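PDB 4R1D: Tle cognate immunity protein 4 C-terminal domain-containing protein from Pseudomonas aeruginosa PAO1, which binds the lipase effector Tle4 of the H2 type VI secretion system and probably blocks its activity, protecting the producing bacterium from its own toxin. Local coordinates for residues P138-D150 and V292-S301. Residues are numbered along the deposited sequence; the frame is centred on the assembly and turned at random.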
loop_
_atom_site.group_PDB
_atom_site.type_symbol
_atom_site.label_atom_id
_atom_site.label_comp_id
_atom_site.label_asym_id
_atom_site.label_seq_id
_atom_site.Cartn_x
_atom_site.Cartn_y
_atom_site.Cartn_z
ATOM N N PRO B 138 -5.720 24.780 -23.903
ATOM C CA PRO B 138 -5.626 24.391 -22.490
ATOM C C PRO B 138 -6.748 24.933 -21.610
ATOM O O PRO B 138 -7.159 24.237 -20.679
ATOM C CB PRO B 138 -4.280 24.980 -22.057
ATOM C CG PRO B 138 -3.454 24.948 -23.302
ATOM C CD PRO B 138 -4.424 25.239 -24.436
ATOM N N LYS B 139 -7.229 26.145 -21.880
ATOM C CA LYS B 139 -8.314 26.725 -21.091
ATOM C C LYS B 139 -9.618 26.906 -21.880
ATOM O O LYS B 139 -10.552 27.554 -21.422
ATOM C CB LYS B 139 -7.872 28.045 -20.447
ATOM C CG LYS B 139 -6.646 27.913 -19.541
ATOM C CD LYS B 139 -6.319 29.251 -18.882
ATOM C CE LYS B 139 -4.816 29.452 -18.703
ATOM N NZ LYS B 139 -4.128 29.795 -19.985
ATOM N N GLU B 140 -9.693 26.297 -23.054
ATOM C CA GLU B 140 -10.890 26.410 -23.869
ATOM C C GLU B 140 -12.021 25.584 -23.265
ATOM O O GLU B 140 -11.837 24.410 -22.949
ATOM C CB GLU B 140 -10.603 25.943 -25.296
ATOM C CG GLU B 140 -11.777 26.101 -26.233
ATOM C CD GLU B 140 -11.489 25.575 -27.629
ATOM O OE1 GLU B 140 -10.464 24.883 -27.825
ATOM O OE2 GLU B 140 -12.285 25.874 -28.535
ATOM N N ILE B 141 -13.191 26.201 -23.126
ATOM C CA ILE B 141 -14.373 25.527 -22.589
ATOM C C ILE B 141 -15.273 25.044 -23.723
ATOM O O ILE B 141 -15.912 25.848 -24.394
ATOM C CB ILE B 141 -15.173 26.486 -21.694
ATOM C CG1 ILE B 141 -14.277 27.036 -20.580
ATOM C CG2 ILE B 141 -16.435 25.797 -21.141
ATOM C CD1 ILE B 141 -14.971 28.030 -19.631
ATOM N N PRO B 142 -15.328 23.728 -23.947
ATOM C CA PRO B 142 -16.108 23.218 -25.085
ATOM C C PRO B 142 -17.607 23.375 -24.875
ATOM O O PRO B 142 -18.108 23.120 -23.784
ATOM C CB PRO B 142 -15.744 21.729 -25.123
ATOM C CG PRO B 142 -14.446 21.632 -24.367
ATOM C CD PRO B 142 -14.535 22.673 -23.302
ATOM N N SER B 143 -18.324 23.799 -25.914
ATOM C CA SER B 143 -19.770 23.857 -25.829
ATOM C C SER B 143 -20.393 22.523 -26.245
ATOM O O SER B 143 -21.562 22.267 -25.970
ATOM C CB SER B 143 -20.319 25.003 -26.691
ATOM O OG SER B 143 -20.016 24.793 -28.056
ATOM N N GLU B 144 -19.609 21.674 -26.902
ATOM C CA GLU B 144 -20.040 20.314 -27.232
ATOM C C GLU B 144 -19.980 19.432 -25.976
ATOM O O GLU B 144 -19.131 19.644 -25.119
ATOM C CB GLU B 144 -19.141 19.727 -28.330
ATOM C CG GLU B 144 -19.259 18.212 -28.523
ATOM C CD GLU B 144 -18.486 17.681 -29.740
ATOM O OE1 GLU B 144 -17.434 18.247 -30.101
ATOM O OE2 GLU B 144 -18.939 16.686 -30.340
ATOM N N PRO B 145 -20.892 18.454 -25.861
ATOM C CA PRO B 145 -20.850 17.510 -24.734
ATOM C C PRO B 145 -19.565 16.693 -24.761
ATOM O O PRO B 145 -19.062 16.369 -25.841
ATOM C CB PRO B 145 -22.042 16.585 -25.003
ATOM C CG PRO B 145 -22.972 17.393 -25.865
ATOM C CD PRO B 145 -22.080 18.253 -26.715
ATOM N N GLY B 146 -19.037 16.353 -23.591
ATOM C CA GLY B 146 -17.855 15.509 -23.541
ATOM C C GLY B 146 -17.065 15.634 -22.254
ATOM O O GLY B 146 -17.339 16.511 -21.435
ATOM N N PHE B 147 -16.067 14.763 -22.111
ATOM C CA PHE B 147 -15.258 14.652 -20.904
ATOM C C PHE B 147 -13.886 15.298 -21.139
ATOM O O PHE B 147 -13.081 14.796 -21.916
ATOM C CB PHE B 147 -15.116 13.165 -20.561
ATOM C CG PHE B 147 -14.419 12.897 -19.255
ATOM C CD1 PHE B 147 -15.130 12.864 -18.064
ATOM C CD2 PHE B 147 -13.060 12.654 -19.224
ATOM C CE1 PHE B 147 -14.481 12.604 -16.863
ATOM C CE2 PHE B 147 -12.416 12.401 -18.032
ATOM C CZ PHE B 147 -13.122 12.377 -16.854
ATOM N N CYS B 148 -13.632 16.423 -20.480
ATOM C CA CYS B 148 -12.405 17.173 -20.706
ATOM C C CYS B 148 -11.218 16.558 -19.994
ATOM O O CYS B 148 -11.312 16.201 -18.829
ATOM C CB CYS B 148 -12.561 18.624 -20.264
ATOM S SG CYS B 148 -13.583 19.640 -21.389
ATOM N N ILE B 149 -10.108 16.453 -20.716
ATOM C CA ILE B 149 -8.834 16.031 -20.146
ATOM C C ILE B 149 -7.778 17.054 -20.594
ATOM O O ILE B 149 -8.130 18.088 -21.171
ATOM C CB ILE B 149 -8.472 14.604 -20.608
ATOM C CG1 ILE B 149 -8.245 14.564 -22.123
ATOM C CG2 ILE B 149 -9.596 13.621 -20.222
ATOM C CD1 ILE B 149 -7.756 13.227 -22.644
ATOM N N ASP B 150 -6.497 16.784 -20.339
ATOM C CA ASP B 150 -5.444 17.691 -20.791
ATOM C C ASP B 150 -5.529 17.887 -22.300
ATOM O O ASP B 150 -5.468 16.918 -23.049
ATOM C CB ASP B 150 -4.060 17.125 -20.487
ATOM C CG ASP B 150 -3.899 16.730 -19.048
ATOM O OD1 ASP B 150 -3.496 17.587 -18.234
ATOM O OD2 ASP B 150 -4.185 15.567 -18.733
ATOM N N VAL B 292 -15.830 25.924 -3.714
ATOM C CA VAL B 292 -16.903 24.935 -3.810
ATOM C C VAL B 292 -18.123 25.522 -4.518
ATOM O O VAL B 292 -18.734 24.880 -5.354
ATOM C CB VAL B 292 -17.273 24.385 -2.412
ATOM C CG1 VAL B 292 -18.599 23.632 -2.442
ATOM C CG2 VAL B 292 -16.130 23.489 -1.886
ATOM N N ASP B 293 -18.451 26.766 -4.208
ATOM C CA ASP B 293 -19.616 27.391 -4.821
ATOM C C ASP B 293 -19.436 27.631 -6.326
ATOM O O ASP B 293 -20.395 27.962 -7.013
ATOM C CB ASP B 293 -19.972 28.691 -4.102
ATOM C CG ASP B 293 -20.631 28.454 -2.759
ATOM O OD1 ASP B 293 -21.272 27.395 -2.567
ATOM O OD2 ASP B 293 -20.507 29.338 -1.885
ATOM N N SER B 294 -18.216 27.447 -6.834
ATOM C CA SER B 294 -17.950 27.608 -8.261
ATOM C C SER B 294 -18.090 26.301 -9.050
ATOM O O SER B 294 -17.953 26.294 -10.270
ATOM C CB SER B 294 -16.558 28.212 -8.491
ATOM O OG SER B 294 -15.538 27.225 -8.432
ATOM N N ILE B 295 -18.341 25.192 -8.355
ATOM C CA ILE B 295 -18.460 23.894 -9.017
ATOM C C ILE B 295 -19.787 23.759 -9.755
ATOM O O ILE B 295 -20.859 23.912 -9.159
ATOM C CB ILE B 295 -18.358 22.737 -8.000
ATOM C CG1 ILE B 295 -17.016 22.810 -7.256
ATOM C CG2 ILE B 295 -18.603 21.391 -8.686
ATOM C CD1 ILE B 295 -16.887 21.799 -6.103
ATOM N N ARG B 296 -19.716 23.477 -11.048
ATOM C CA ARG B 296 -20.920 23.233 -11.835
ATOM C C ARG B 296 -20.644 22.358 -13.052
ATOM O O ARG B 296 -19.531 22.331 -13.573
ATOM C CB ARG B 296 -21.594 24.557 -12.250
ATOM C CG ARG B 296 -20.902 25.343 -13.369
ATOM C CD ARG B 296 -19.720 26.126 -12.855
ATOM N NE ARG B 296 -19.319 27.186 -13.792
ATOM C CZ ARG B 296 -18.279 27.995 -13.611
ATOM N NH1 ARG B 296 -17.507 27.870 -12.538
ATOM N NH2 ARG B 296 -18.002 28.936 -14.510
ATOM N N VAL B 297 -21.665 21.631 -13.494
ATOM C CA VAL B 297 -21.591 20.868 -14.718
ATOM C C VAL B 297 -21.338 21.842 -15.852
ATOM O O VAL B 297 -21.926 22.922 -15.890
ATOM C CB VAL B 297 -22.917 20.138 -14.997
ATOM C CG1 VAL B 297 -22.857 19.424 -16.333
ATOM C CG2 VAL B 297 -23.224 19.158 -13.884
ATOM N N ARG B 298 -20.463 21.468 -16.774
ATOM C CA ARG B 298 -20.177 22.330 -17.910
ATOM C C ARG B 298 -21.430 22.424 -18.773
ATOM O O ARG B 298 -21.938 21.402 -19.227
ATOM C CB ARG B 298 -19.021 21.765 -18.737
ATOM C CG ARG B 298 -18.559 22.706 -19.854
ATOM C CD ARG B 298 -17.380 22.146 -20.639
ATOM N NE ARG B 298 -17.789 21.173 -21.650
ATOM C CZ ARG B 298 -17.659 19.859 -21.528
ATOM N NH1 ARG B 298 -17.116 19.338 -20.425
ATOM N NH2 ARG B 298 -18.059 19.061 -22.510
ATOM N N PRO B 299 -21.937 23.648 -19.000
ATOM C CA PRO B 299 -23.090 23.778 -19.903
ATOM C C PRO B 299 -22.719 23.318 -21.301
ATOM O O PRO B 299 -21.668 23.723 -21.806
ATOM C CB PRO B 299 -23.359 25.290 -19.920
ATOM C CG PRO B 299 -22.734 25.809 -18.660
ATOM C CD PRO B 299 -21.519 24.944 -18.441
ATOM N N THR B 300 -23.563 22.498 -21.927
ATOM C CA THR B 300 -23.287 22.028 -23.277
ATOM C C THR B 300 -24.544 22.090 -24.129
ATOM O O THR B 300 -25.630 22.373 -23.627
ATOM C CB THR B 300 -22.751 20.575 -23.297
ATOM O OG1 THR B 300 -23.741 19.688 -22.766
ATOM C CG2 THR B 300 -21.469 20.454 -22.483
ATOM N N SER B 301 -24.389 21.818 -25.418
ATOM C CA SER B 301 -25.519 21.814 -26.337
ATOM C C SER B 301 -26.230 20.468 -26.324
ATOM O O SER B 301 -27.251 20.291 -26.990
ATOM C CB SER B 301 -25.046 22.138 -27.749
ATOM O OG SER B 301 -23.938 21.328 -28.089
#
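R298 drives its guanidinium into the loop 141-145 and hydrogen-bonds three main-chain carbonyls, those of P142, E144 and G146, tying the C-terminal tail to the turn that leads into strand 146-149 of the Tli4 C-terminal domain, part of a three-stranded antiparallel sheet. R298 NE donates to P142 O at 2.9 Å, and R298 NH2 reaches E144 O, also at 2.9 Å, in the plane of that carbonyl. At the start of the strand, R298 NH1 and R298 NH2 together grip G146 O end-on, at 3.0 and 2.9 Å, both from the same face of its carbonyl plane. With every acceptor close to the guanidinium plane, four bonds fix the rotation of the group. The R298 chain leaves the backbone extended and bends at chi3 (81°), turning its head into the loop. C148 SG and P142 CG cover one face of the guanidinium, while I141 CG2 lies along the aliphatic part, 3.8 Å from R298 CD. Beyond R298, S301 N lies 2.9 Å from S143 O, nearly on the line of the carbonyl, though the hydrogen bond itself is bent (146°); S301 OG adds a weak bond to the same oxygen. The E144 carboxylate hydrogen-bonds Y153 through OE1. T300 crosses P145 at a slant, with T300 OG1 near P145 CG and T300 CG2 3.8 Å from P145 CA.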